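Local coordinates for protein MmeI (PDB 5HR4) that is a Type IIL restriction-modification enzyme that probably methylates adenine in DNA at N6, with S-adenosyl-L-methionine as methyl donor, at residues A[333-337]-A[380-384]; A[374-379]-A[429-434]; A[840-846]-A[864-869]. All blocks are in the same frame, centred on the assembly; numbering follows the deposited sequence.

Contacts 1 and 2 lie 14 Å apart between centres and share helix 368-388: its turn 374-379 packs on helix 416-440 in contact 2, and the adjoining turn 380-384 packs on helix 318-340 in contact 1. Along the chain their segments alternate, 333-337 coming first, then 374-379 and 380-384, then 429-434. Helix 368-388 thus lies between helices 318-340 and 416-440 in the methyltransferase part, near-parallel to both at these segments. Contact 3 comes much later in the sequence, in the C-terminal domain, with its centre about 61 Å from that of contact 1. It joins helices 827-845 and 863-880, antiparallel to each other, and touches neither of the other contacts.

Contact 1: residues A[333-337]-A[380-384]; sequences LWVEF and LEIEV
The helical turns bearing Trp334 and Leu380 run almost parallel, at 6° to one another, with the axes of the two short segments 11.5 Å apart. Trp334 lies level with Leu380, and one turn further on Phe337 lies level with Val384. At this wide spacing the backbones do not meet, and large side chains bridge the interval.

Leu380 lies at the middle of the contact. Its CG is anti to the backbone N (chi1 175°), which carries the isobutyl group across to the aromatic residues of 333-337. There CD1 sits over the six-membered ring of Trp334, 3.5 Å from the ring centroid and only 8° off the normal, a CH-pi contact. The same methyl also covers a face of Phe337, at 4.0 Å from its CG, so one carbon is shared by two rings. The other branch, CD2, rests against CB of Leu333.

The two turns belong to helices 318-340 and 368-388. The latter follows the first strand, 359-361, of the Rossmann-like methyltransferase sheet, and helix 318-340 is probably the extra helix that many class I methyltransferases place beside it.

Phe337 reaches further along the neighbouring helix. Its CZ approaches Glu383 CB at 3.5 Å, while CE1 lies 3.7 Å from Val384 CG2. Glu383 takes part through its aliphatic portion: CG meets the edge of Trp334 at CH2, 4.0 Å away, and the bend at chi2 turns the carboxylate aside to a salt bridge with Arg386 on its own helix. The chain between the two helices returns over this seam, for Leu354 of helix 344-355 touches Leu333, Leu347 touches Phe337, and Phe350 packs on Val384.

Contact 2: residues A[374-379]-A[429-434]; sequences YRELRL and TDHQMN
Thr429 and Met433 lie level with Arg375 and Arg378 across two turns whose axes pass 10.1 Å apart at -21°. Helix 368-388 is the crossover between the parallel strands 359-361 and 409-413 of the Rossmann-like methyltransferase sheet, and helix 416-440 makes the next beta-alpha-beta crossover, to strand 455-458, so the contact joins successive crossover helices.

Its centre is the guanidinium of Arg378, brought round by bends at chi2 and chi3. Met433 CB lies over the middle of one face, 3.5 Å from CZ of Arg378, while polar partners gather near the plane. Arg378 NH1 and NH2 grip the single oxygen OD1 of Asn434 end-on, at 2.7 and 2.6 Å. NH1 also donates to Tyr374 OH, lying 1° out of the guanidinium plane, and forms a salt bridge of 3.3 Å with Asp430 OD1. The phenol in turn donates to that carboxylate oxygen, closing a triangle of Arg378, Tyr374 and Asp430. Arg447 adds a second salt bridge to Asp430 OD1, which probably helps keep the buried carboxylate ionised. A leucine here has no nitrogen to donate, so the Asn434 amide would probably be freer to turn without its two donors from this helix, and Asp430 OD1 less well balanced with one arginine partner gone.

Met433 curls back along the aliphatic stem of Arg378, its CG and CE each 3.7 Å from Arg378 CB, and the same methyl touches Leu379 CD2. At the other oxygen of the carboxylate, Asn434 ND2 donates to Asp430 OD2 at 2.8 Å, from above the carboxylate plane.

Contact 3: residues A[840-846]-A[864-869]; sequences ILKARSN and ELLKAH
Ala843 and Ala868 let the two antiparallel turns come close: their axes, 8.6 Å apart at 172°, bring the CA atoms of Ile840 and Ala868 to 5.0 Å. Larger side chains occupy the hollows beside these small methyls. Leu865 pushes CD1 into a dip walled by Ile840 CG2, Ala843 CB and Arg844 CG, and CD1 lies 3.7 Å from Ala843 CB. In return, Ala868 CB fits against the backbone N and CG1 of Ile840. The outstretched end of Ile840 then lies over His869, with CD1 centred over one face of the imidazole, 3.7 Å from the ring centroid, in a CH-pi contact.

At the more exposed end, where helix 827-845 gives way to Asn846, the extended Glu864 reaches over and accepts a hydrogen bond from Asn846 ND2 through the syn lone pair of OE2, at 2.8 Å.

This antiparallel helix pair is part of the C-terminal domain. Tyr856 of the intervening helix 852-856 covers Ile840 and Leu865 and hydrogen-bonds both Arg844 and His869, while helix 783-790 packs against Arg844 through Phe786 and against His869 through Ser790.

Contact 1: residues A[333-337]-A[380-384]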
ATOM      1  N   LEU A 333       7.340  21.225  15.284  1.00 30.16           N
ATOM      2  CA  LEU A 333       8.458  21.282  16.222  1.00 30.01           C
ATOM      3  C   LEU A 333       9.555  22.237  15.758  1.00 29.44           C
ATOM      4  O   LEU A 333      10.295  22.774  16.590  1.00 32.15           O
ATOM      5  CB  LEU A 333       9.033  19.884  16.439  1.00 29.27           C
ATOM      6  CG  LEU A 333       8.152  18.912  17.223  1.00 30.63           C
ATOM      7  CD1 LEU A 333       8.873  17.593  17.365  1.00 30.87           C
ATOM      8  CD2 LEU A 333       7.807  19.478  18.592  1.00 30.08           C
ATOM      9  N   TRP A 334       9.689  22.464  14.455  1.00 28.22           N
ATOM     10  CA  TRP A 334      10.693  23.423  14.005  1.00 29.25           C
ATOM     11  C   TRP A 334      10.180  24.858  14.086  1.00 29.66           C
ATOM     12  O   TRP A 334      10.935  25.775  14.440  1.00 24.87           O
ATOM     13  CB  TRP A 334      11.155  23.077  12.595  1.00 27.51           C
ATOM     14  CG  TRP A 334      12.206  22.034  12.626  1.00 30.23           C
ATOM     15  CD1 TRP A 334      12.042  20.684  12.431  1.00 32.08           C
ATOM     16  CD2 TRP A 334      13.588  22.234  12.906  1.00 27.16           C
ATOM     17  NE1 TRP A 334      13.247  20.044  12.553  1.00 30.91           N
ATOM     18  CE2 TRP A 334      14.214  20.974  12.846  1.00 31.87           C
ATOM     19  CE3 TRP A 334      14.364  23.362  13.175  1.00 30.31           C
ATOM     20  CZ2 TRP A 334      15.578  20.806  13.056  1.00 30.58           C
ATOM     21  CZ3 TRP A 334      15.718  23.196  13.375  1.00 34.72           C
ATOM     22  CH2 TRP A 334      16.311  21.926  13.321  1.00 34.14           C
ATOM     23  N   VAL A 335       8.903  25.080  13.784  1.00 29.78           N
ATOM     24  CA  VAL A 335       8.344  26.403  14.023  1.00 27.80           C
ATOM     25  C   VAL A 335       8.483  26.753  15.494  1.00 28.24           C
ATOM     26  O   VAL A 335       9.017  27.809  15.847  1.00 36.72           O
ATOM     27  CB  VAL A 335       6.884  26.477  13.535  1.00 29.44           C
ATOM     28  CG1 VAL A 335       6.189  27.743  14.013  1.00 19.69           C
ATOM     29  CG2 VAL A 335       6.839  26.402  12.020  1.00 23.44           C
ATOM     30  N   GLU A 336       8.058  25.851  16.379  1.00 30.44           N
ATOM     31  CA  GLU A 336       8.155  26.145  17.807  1.00 30.52           C
ATOM     32  C   GLU A 336       9.599  26.400  18.212  1.00 31.13           C
ATOM     33  O   GLU A 336       9.878  27.337  18.970  1.00 34.28           O
ATOM     34  CB  GLU A 336       7.548  25.009  18.629  1.00 33.16           C
ATOM     35  CG  GLU A 336       7.506  25.257  20.150  1.00 34.33           C
ATOM     36  CD  GLU A 336       6.931  24.061  20.925  1.00 42.20           C
ATOM     37  OE1 GLU A 336       6.438  23.117  20.259  1.00 52.53           O
ATOM     38  OE2 GLU A 336       6.969  24.050  22.183  1.00 37.44           O
ATOM     39  N   PHE A 337      10.536  25.609  17.678  1.00 29.49           N
ATOM     40  CA  PHE A 337      11.947  25.832  17.976  1.00 29.77           C
ATOM     41  C   PHE A 337      12.373  27.240  17.591  1.00 31.57           C
ATOM     42  O   PHE A 337      12.936  27.977  18.405  1.00 33.69           O
ATOM     43  CB  PHE A 337      12.823  24.809  17.259  1.00 28.42           C
ATOM     44  CG  PHE A 337      14.295  25.060  17.437  1.00 32.38           C
ATOM     45  CD1 PHE A 337      14.871  25.032  18.708  1.00 28.76           C
ATOM     46  CD2 PHE A 337      15.105  25.342  16.340  1.00 32.72           C
ATOM     47  CE1 PHE A 337      16.244  25.286  18.878  1.00 32.33           C
ATOM     48  CE2 PHE A 337      16.471  25.583  16.491  1.00 33.45           C
ATOM     49  CZ  PHE A 337      17.044  25.565  17.767  1.00 33.96           C
ATOM     50  N   LEU A 380      17.204  17.903  15.451  1.00 30.27           N
ATOM     51  CA  LEU A 380      16.605  19.049  16.131  1.00 29.70           C
ATOM     52  C   LEU A 380      17.301  19.313  17.461  1.00 34.86           C
ATOM     53  O   LEU A 380      17.764  20.431  17.721  1.00 37.54           O
ATOM     54  CB  LEU A 380      15.123  18.799  16.344  1.00 27.50           C
ATOM     55  CG  LEU A 380      14.401  19.856  17.148  1.00 30.88           C
ATOM     56  CD1 LEU A 380      14.603  21.216  16.501  1.00 34.39           C
ATOM     57  CD2 LEU A 380      12.944  19.484  17.137  1.00 32.47           C
ATOM     58  N   GLU A 381      17.431  18.269  18.290  1.00 32.39           N
ATOM     59  CA  GLU A 381      18.082  18.368  19.594  1.00 32.57           C
ATOM     60  C   GLU A 381      19.519  18.875  19.531  1.00 30.43           C
ATOM     61  O   GLU A 381      20.039  19.319  20.559  1.00 33.26           O
ATOM     62  CB  GLU A 381      18.078  17.002  20.289  1.00 32.73           C
ATOM     63  CG  GLU A 381      18.343  17.102  21.768  1.00 38.10           C
ATOM     64  CD  GLU A 381      18.959  15.848  22.362  1.00 44.91           C
ATOM     65  OE1 GLU A 381      19.756  15.179  21.655  1.00 45.76           O
ATOM     66  OE2 GLU A 381      18.649  15.546  23.546  1.00 42.15           O
ATOM     67  N   ILE A 382      20.205  18.777  18.389  1.00 29.69           N
ATOM     68  CA  ILE A 382      21.530  19.402  18.281  1.00 37.02           C
ATOM     69  C   ILE A 382      21.400  20.925  18.309  1.00 35.12           C
ATOM     70  O   ILE A 382      22.111  21.616  19.046  1.00 33.25           O
ATOM     71  CB  ILE A 382      22.261  18.942  17.002  1.00 38.72           C
ATOM     72  CG1 ILE A 382      23.012  17.634  17.208  1.00 34.64           C
ATOM     73  CG2 ILE A 382      23.251  20.012  16.519  1.00 34.26           C
ATOM     74  CD1 ILE A 382      23.564  17.062  15.893  1.00 36.81           C
ATOM     75  N   GLU A 383      20.502  21.468  17.488  1.00 32.45           N
ATOM     76  CA  GLU A 383      20.294  22.907  17.469  1.00 32.57           C
ATOM     77  C   GLU A 383      19.782  23.406  18.811  1.00 37.70           C
ATOM     78  O   GLU A 383      20.081  24.541  19.203  1.00 36.39           O
ATOM     79  CB  GLU A 383      19.329  23.282  16.335  1.00 31.86           C
ATOM     80  CG  GLU A 383      19.823  22.886  14.933  1.00 30.74           C
ATOM     81  CD  GLU A 383      21.306  23.231  14.702  1.00 40.99           C
ATOM     82  OE1 GLU A 383      21.744  24.351  15.052  1.00 55.66           O
ATOM     83  OE2 GLU A 383      22.050  22.383  14.171  1.00 44.52           O
ATOM     84  N   VAL A 384      19.033  22.573  19.544  1.00 37.19           N
ATOM     85  CA  VAL A 384      18.574  22.981  20.874  1.00 36.94           C
ATOM     86  C   VAL A 384      19.761  23.159  21.808  1.00 38.31           C
ATOM     87  O   VAL A 384      19.894  24.183  22.488  1.00 39.45           O
ATOM     88  CB  VAL A 384      17.559  21.971  21.441  1.00 30.38           C
ATOM     89  CG1 VAL A 384      17.442  22.149  22.948  1.00 25.92           C
ATOM     90  CG2 VAL A 384      16.201  22.148  20.765  1.00 27.60           C
TER

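Contact 2: residues A[374-379]-A[429-434]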
ATOM      1  N   TYR A 374      13.453   9.268  15.075  1.00 29.80           N
ATOM      2  CA  TYR A 374      14.478   9.475  16.088  1.00 29.81           C
ATOM      3  C   TYR A 374      15.646  10.277  15.532  1.00 28.91           C
ATOM      4  O   TYR A 374      16.276  11.040  16.268  1.00 33.18           O
ATOM      5  CB  TYR A 374      14.935   8.113  16.646  1.00 26.85           C
ATOM      6  CG  TYR A 374      16.086   8.169  17.613  1.00 24.69           C
ATOM      7  CD1 TYR A 374      15.949   8.777  18.856  1.00 31.01           C
ATOM      8  CD2 TYR A 374      17.315   7.600  17.294  1.00 25.63           C
ATOM      9  CE1 TYR A 374      17.010   8.849  19.747  1.00 26.26           C
ATOM     10  CE2 TYR A 374      18.376   7.651  18.181  1.00 25.63           C
ATOM     11  CZ  TYR A 374      18.213   8.285  19.402  1.00 27.87           C
ATOM     12  OH  TYR A 374      19.261   8.346  20.288  1.00 33.07           O
ATOM     13  N   ARG A 375      15.942  10.143  14.238  1.00 29.49           N
ATOM     14  CA  ARG A 375      17.070  10.886  13.684  1.00 31.22           C
ATOM     15  C   ARG A 375      16.728  12.368  13.550  1.00 33.40           C
ATOM     16  O   ARG A 375      17.538  13.238  13.886  1.00 33.26           O
ATOM     17  CB  ARG A 375      17.488  10.294  12.338  1.00 29.39           C
ATOM     18  CG  ARG A 375      18.159  11.298  11.435  1.00 32.76           C
ATOM     19  CD  ARG A 375      18.995  10.648  10.356  1.00 34.17           C
ATOM     20  NE  ARG A 375      18.210  10.185   9.215  1.00 42.01           N
ATOM     21  CZ  ARG A 375      17.504  10.981   8.418  1.00 39.20           C
ATOM     22  NH1 ARG A 375      17.470  12.282   8.666  1.00 44.01           N
ATOM     23  NH2 ARG A 375      16.830  10.483   7.384  1.00 31.99           N
ATOM     24  N   GLU A 376      15.524  12.673  13.072  1.00 31.96           N
ATOM     25  CA  GLU A 376      15.078  14.058  13.026  1.00 30.60           C
ATOM     26  C   GLU A 376      15.063  14.682  14.416  1.00 33.77           C
ATOM     27  O   GLU A 376      15.463  15.843  14.601  1.00 34.21           O
ATOM     28  CB  GLU A 376      13.699  14.118  12.376  1.00 28.56           C
ATOM     29  CG  GLU A 376      13.755  13.665  10.934  1.00 30.98           C
ATOM     30  CD  GLU A 376      14.776  14.468  10.156  1.00 36.04           C
ATOM     31  OE1 GLU A 376      14.664  15.713  10.166  1.00 43.53           O
ATOM     32  OE2 GLU A 376      15.706  13.875   9.571  1.00 33.75           O
ATOM     33  N   LEU A 377      14.614  13.930  15.410  1.00 30.75           N
ATOM     34  CA  LEU A 377      14.624  14.465  16.759  1.00 27.45           C
ATOM     35  C   LEU A 377      16.041  14.717  17.224  1.00 28.74           C
ATOM     36  O   LEU A 377      16.336  15.771  17.800  1.00 28.58           O
ATOM     37  CB  LEU A 377      13.895  13.521  17.702  1.00 29.53           C
ATOM     38  CG  LEU A 377      12.517  14.066  18.034  1.00 28.41           C
ATOM     39  CD1 LEU A 377      11.693  14.196  16.775  1.00 24.06           C
ATOM     40  CD2 LEU A 377      11.867  13.133  19.012  1.00 34.40           C
ATOM     41  N   ARG A 378      16.952  13.789  16.946  1.00 26.82           N
ATOM     42  CA  ARG A 378      18.334  14.048  17.326  1.00 30.71           C
ATOM     43  C   ARG A 378      18.866  15.298  16.621  1.00 33.56           C
ATOM     44  O   ARG A 378      19.458  16.175  17.262  1.00 35.10           O
ATOM     45  CB  ARG A 378      19.205  12.824  17.056  1.00 33.74           C
ATOM     46  CG  ARG A 378      19.041  11.723  18.126  1.00 33.27           C
ATOM     47  CD  ARG A 378      19.533  12.194  19.503  1.00 33.55           C
ATOM     48  NE  ARG A 378      20.968  12.452  19.472  1.00 37.57           N
ATOM     49  CZ  ARG A 378      21.904  11.529  19.676  1.00 37.35           C
ATOM     50  NH1 ARG A 378      21.569  10.274  19.952  1.00 34.99           N
ATOM     51  NH2 ARG A 378      23.183  11.859  19.611  1.00 37.07           N
ATOM     52  N   LEU A 379      18.613  15.431  15.314  1.00 33.30           N
ATOM     53  CA  LEU A 379      19.088  16.611  14.595  1.00 29.42           C
ATOM     54  C   LEU A 379      18.516  17.884  15.199  1.00 33.63           C
ATOM     55  O   LEU A 379      19.253  18.851  15.454  1.00 35.41           O
ATOM     56  CB  LEU A 379      18.745  16.515  13.110  1.00 29.63           C
ATOM     57  CG  LEU A 379      19.599  15.556  12.279  1.00 29.73           C
ATOM     58  CD1 LEU A 379      19.223  15.624  10.821  1.00 22.35           C
ATOM     59  CD2 LEU A 379      21.052  15.885  12.462  1.00 25.44           C
ATOM     60  N   THR A 429      21.297   3.976  14.746  1.00 31.52           N
ATOM     61  CA  THR A 429      20.988   5.379  14.508  1.00 33.90           C
ATOM     62  C   THR A 429      21.408   6.229  15.699  1.00 35.79           C
ATOM     63  O   THR A 429      22.000   7.304  15.527  1.00 36.34           O
ATOM     64  CB  THR A 429      19.503   5.572  14.199  1.00 32.62           C
ATOM     65  OG1 THR A 429      19.049   4.524  13.326  1.00 36.00           O
ATOM     66  CG2 THR A 429      19.314   6.889  13.493  1.00 25.24           C
ATOM     67  N   ASP A 430      21.137   5.753  16.914  1.00 35.29           N
ATOM     68  CA  ASP A 430      21.645   6.420  18.107  1.00 33.65           C
ATOM     69  C   ASP A 430      23.133   6.689  17.980  1.00 34.24           C
ATOM     70  O   ASP A 430      23.578   7.838  18.075  1.00 33.63           O
ATOM     71  CB  ASP A 430      21.371   5.571  19.349  1.00 33.72           C
ATOM     72  CG  ASP A 430      21.923   6.202  20.620  1.00 38.75           C
ATOM     73  OD1 ASP A 430      21.317   7.190  21.090  1.00 39.78           O
ATOM     74  OD2 ASP A 430      22.946   5.707  21.159  1.00 42.18           O
ATOM     75  N   HIS A 431      23.925   5.641  17.728  1.00 32.45           N
ATOM     76  CA  HIS A 431      25.365   5.860  17.633  1.00 30.68           C
ATOM     77  C   HIS A 431      25.727   6.771  16.471  1.00 33.07           C
ATOM     78  O   HIS A 431      26.629   7.605  16.599  1.00 33.25           O
ATOM     79  CB  HIS A 431      26.113   4.562  17.470  1.00 22.00           C
ATOM     80  CG  HIS A 431      27.587   4.729  17.598  1.00 25.57           C
ATOM     81  ND1 HIS A 431      28.173   5.222  18.747  1.00 31.60           N
ATOM     82  CD2 HIS A 431      28.598   4.462  16.740  1.00 26.15           C
ATOM     83  CE1 HIS A 431      29.483   5.250  18.592  1.00 30.46           C
ATOM     84  NE2 HIS A 431      29.767   4.801  17.381  1.00 29.91           N
ATOM     85  N   GLN A 432      25.074   6.598  15.316  1.00 29.84           N
ATOM     86  CA  GLN A 432      25.334   7.495  14.196  1.00 30.11           C
ATOM     87  C   GLN A 432      25.131   8.950  14.599  1.00 33.30           C
ATOM     88  O   GLN A 432      25.958   9.808  14.279  1.00 32.92           O
ATOM     89  CB  GLN A 432      24.445   7.140  13.008  1.00 28.69           C
ATOM     90  CG  GLN A 432      25.113   6.184  12.030  1.00 25.35           C
ATOM     91  CD  GLN A 432      24.151   5.670  11.001  1.00 28.86           C
ATOM     92  OE1 GLN A 432      22.938   5.716  11.205  1.00 30.66           O
ATOM     93  NE2 GLN A 432      24.680   5.190   9.870  1.00 27.04           N
ATOM     94  N   MET A 433      24.060   9.236  15.346  1.00 35.98           N
ATOM     95  CA  MET A 433      23.813  10.599  15.792  1.00 31.11           C
ATOM     96  C   MET A 433      24.789  11.019  16.885  1.00 38.33           C
ATOM     97  O   MET A 433      25.264  12.166  16.889  1.00 43.18           O
ATOM     98  CB  MET A 433      22.371  10.745  16.268  1.00 28.82           C
ATOM     99  CG  MET A 433      21.362  10.532  15.164  1.00 30.51           C
ATOM    100  SD  MET A 433      21.707  11.502  13.667  1.00 37.47           S
ATOM    101  CE  MET A 433      21.687  13.147  14.332  1.00 40.03           C
ATOM    102  N   ASN A 434      25.103  10.123  17.824  1.00 33.28           N
ATOM    103  CA  ASN A 434      26.093  10.479  18.836  1.00 34.54           C
ATOM    104  C   ASN A 434      27.405  10.885  18.180  1.00 35.77           C
ATOM    105  O   ASN A 434      28.058  11.838  18.625  1.00 34.30           O
ATOM    106  CB  ASN A 434      26.310   9.325  19.827  1.00 29.39           C
ATOM    107  CG  ASN A 434      25.029   8.912  20.520  1.00 32.44           C
ATOM    108  OD1 ASN A 434      24.127   9.723  20.708  1.00 32.12           O
ATOM    109  ND2 ASN A 434      24.923   7.633  20.872  1.00 36.65           N
TER

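Contact 3: residues A[840-846]-A[864-869]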
ATOM      1  N   ILE A 840     -22.440  12.252 -31.713  1.00 43.99           N
ATOM      2  CA  ILE A 840     -21.267  11.499 -31.261  1.00 45.31           C
ATOM      3  C   ILE A 840     -21.070  10.253 -32.122  1.00 41.72           C
ATOM      4  O   ILE A 840     -19.983  10.023 -32.677  1.00 38.91           O
ATOM      5  CB  ILE A 840     -21.389  11.134 -29.769  1.00 37.85           C
ATOM      6  CG1 ILE A 840     -21.235  12.374 -28.894  1.00 41.66           C
ATOM      7  CG2 ILE A 840     -20.337  10.124 -29.391  1.00 42.35           C
ATOM      8  CD1 ILE A 840     -21.593  12.155 -27.440  1.00 42.64           C
ATOM      9  N   LEU A 841     -22.119   9.433 -32.247  1.00 37.29           N
ATOM     10  CA  LEU A 841     -21.994   8.199 -33.022  1.00 41.20           C
ATOM     11  C   LEU A 841     -21.465   8.479 -34.424  1.00 44.78           C
ATOM     12  O   LEU A 841     -20.484   7.860 -34.863  1.00 44.24           O
ATOM     13  CB  LEU A 841     -23.338   7.473 -33.094  1.00 38.61           C
ATOM     14  CG  LEU A 841     -23.758   6.625 -31.894  1.00 35.53           C
ATOM     15  CD1 LEU A 841     -24.866   5.700 -32.323  1.00 35.78           C
ATOM     16  CD2 LEU A 841     -22.581   5.850 -31.301  1.00 31.58           C
ATOM     17  N   LYS A 842     -22.093   9.426 -35.134  1.00 43.01           N
ATOM     18  CA  LYS A 842     -21.635   9.775 -36.475  1.00 39.57           C
ATOM     19  C   LYS A 842     -20.178  10.218 -36.452  1.00 40.91           C
ATOM     20  O   LYS A 842     -19.364   9.750 -37.259  1.00 39.88           O
ATOM     21  CB  LYS A 842     -22.526  10.864 -37.073  1.00 39.74           C
ATOM     22  N   ALA A 843     -19.830  11.100 -35.505  1.00 42.51           N
ATOM     23  CA  ALA A 843     -18.459  11.591 -35.385  1.00 39.67           C
ATOM     24  C   ALA A 843     -17.461  10.441 -35.315  1.00 43.28           C
ATOM     25  O   ALA A 843     -16.383  10.503 -35.925  1.00 41.67           O
ATOM     26  CB  ALA A 843     -18.339  12.487 -34.149  1.00 37.97           C
ATOM     27  N   ARG A 844     -17.816   9.376 -34.580  1.00 43.84           N
ATOM     28  CA  ARG A 844     -16.982   8.178 -34.505  1.00 39.94           C
ATOM     29  C   ARG A 844     -16.870   7.492 -35.859  1.00 39.77           C
ATOM     30  O   ARG A 844     -15.768   7.142 -36.300  1.00 42.58           O
ATOM     31  CB  ARG A 844     -17.559   7.201 -33.483  1.00 42.04           C
ATOM     32  CG  ARG A 844     -17.293   7.520 -32.024  1.00 42.88           C
ATOM     33  CD  ARG A 844     -18.184   6.647 -31.151  1.00 39.29           C
ATOM     34  NE  ARG A 844     -17.969   6.865 -29.728  1.00 45.31           N
ATOM     35  CZ  ARG A 844     -18.437   6.055 -28.784  1.00 44.62           C
ATOM     36  NH1 ARG A 844     -19.150   4.987 -29.123  1.00 37.93           N
ATOM     37  NH2 ARG A 844     -18.196   6.316 -27.505  1.00 41.60           N
ATOM     38  N   SER A 845     -18.010   7.274 -36.527  1.00 40.32           N
ATOM     39  CA  SER A 845     -18.011   6.554 -37.804  1.00 46.98           C
ATOM     40  C   SER A 845     -17.044   7.173 -38.816  1.00 48.56           C
ATOM     41  O   SER A 845     -16.300   6.450 -39.487  1.00 49.20           O
ATOM     42  CB  SER A 845     -19.430   6.497 -38.381  1.00 38.21           C
ATOM     43  N   ASN A 846     -17.003   8.513 -38.909  1.00 46.80           N
ATOM     44  CA  ASN A 846     -16.157   9.207 -39.888  1.00 49.36           C
ATOM     45  C   ASN A 846     -14.660   8.940 -39.749  1.00 49.85           C
ATOM     46  O   ASN A 846     -13.849   9.655 -40.343  1.00 47.27           O
ATOM     47  CB  ASN A 846     -16.354  10.723 -39.808  1.00 47.36           C
ATOM     48  CG  ASN A 846     -17.728  11.165 -40.261  1.00 49.26           C
ATOM     49  OD1 ASN A 846     -18.276  10.650 -41.244  1.00 50.30           O
ATOM     50  ND2 ASN A 846     -18.300  12.127 -39.542  1.00 48.15           N
ATOM     51  N   GLU A 864     -13.838  16.907 -34.219  1.00 36.71           N
ATOM     52  CA  GLU A 864     -15.242  16.677 -34.532  1.00 44.29           C
ATOM     53  C   GLU A 864     -15.926  15.850 -33.445  1.00 44.84           C
ATOM     54  O   GLU A 864     -17.114  16.057 -33.162  1.00 44.03           O
ATOM     55  CB  GLU A 864     -15.359  16.005 -35.903  1.00 46.50           C
ATOM     56  CG  GLU A 864     -16.776  15.827 -36.402  1.00 43.66           C
ATOM     57  CD  GLU A 864     -16.873  14.759 -37.473  1.00 50.62           C
ATOM     58  OE1 GLU A 864     -15.810  14.321 -37.979  1.00 49.01           O
ATOM     59  OE2 GLU A 864     -18.013  14.345 -37.789  1.00 50.20           O
ATOM     60  N   LEU A 865     -15.188  14.935 -32.800  1.00 42.52           N
ATOM     61  CA  LEU A 865     -15.773  14.159 -31.709  1.00 40.02           C
ATOM     62  C   LEU A 865     -15.904  15.003 -30.453  1.00 38.29           C
ATOM     63  O   LEU A 865     -16.950  14.987 -29.789  1.00 36.94           O
ATOM     64  CB  LEU A 865     -14.934  12.913 -31.428  1.00 39.64           C
ATOM     65  CG  LEU A 865     -15.543  11.915 -30.430  1.00 40.07           C
ATOM     66  CD1 LEU A 865     -16.961  11.521 -30.801  1.00 40.89           C
ATOM     67  CD2 LEU A 865     -14.657  10.689 -30.317  1.00 42.47           C
ATOM     68  N   LEU A 866     -14.856  15.760 -30.121  1.00 39.04           N
ATOM     69  CA  LEU A 866     -14.923  16.648 -28.966  1.00 37.24           C
ATOM     70  C   LEU A 866     -16.141  17.557 -29.043  1.00 40.56           C
ATOM     71  O   LEU A 866     -16.800  17.815 -28.027  1.00 38.14           O
ATOM     72  CB  LEU A 866     -13.646  17.475 -28.873  1.00 36.35           C
ATOM     73  CG  LEU A 866     -13.653  18.421 -27.684  1.00 41.25           C
ATOM     74  CD1 LEU A 866     -13.923  17.652 -26.375  1.00 34.92           C
ATOM     75  CD2 LEU A 866     -12.340  19.171 -27.636  1.00 45.11           C
ATOM     76  N   LYS A 867     -16.474  18.027 -30.253  1.00 38.09           N
ATOM     77  CA  LYS A 867     -17.593  18.947 -30.396  1.00 38.27           C
ATOM     78  C   LYS A 867     -18.910  18.264 -30.045  1.00 41.43           C
ATOM     79  O   LYS A 867     -19.682  18.772 -29.219  1.00 39.96           O
ATOM     80  CB  LYS A 867     -17.619  19.518 -31.815  1.00 43.12           C
ATOM     81  N   ALA A 868     -19.169  17.092 -30.643  1.00 42.40           N
ATOM     82  CA  ALA A 868     -20.385  16.348 -30.320  1.00 38.38           C
ATOM     83  C   ALA A 868     -20.485  16.076 -28.824  1.00 41.74           C
ATOM     84  O   ALA A 868     -21.573  16.183 -28.238  1.00 43.28           O
ATOM     85  CB  ALA A 868     -20.436  15.038 -31.110  1.00 41.04           C
ATOM     86  N   HIS A 869     -19.365  15.743 -28.174  1.00 36.16           N
ATOM     87  CA  HIS A 869     -19.431  15.591 -26.724  1.00 37.93           C
ATOM     88  C   HIS A 869     -19.759  16.918 -26.060  1.00 41.42           C
ATOM     89  O   HIS A 869     -20.571  16.967 -25.124  1.00 40.95           O
ATOM     90  CB  HIS A 869     -18.132  15.004 -26.167  1.00 39.95           C
ATOM     91  CG  HIS A 869     -18.123  13.506 -26.122  1.00 42.97           C
ATOM     92  ND1 HIS A 869     -18.427  12.793 -24.981  1.00 45.42           N
ATOM     93  CD2 HIS A 869     -17.868  12.585 -27.083  1.00 43.60           C
ATOM     94  CE1 HIS A 869     -18.345  11.498 -25.238  1.00 45.68           C
ATOM     95  NE2 HIS A 869     -18.010  11.345 -26.507  1.00 44.86           N
TER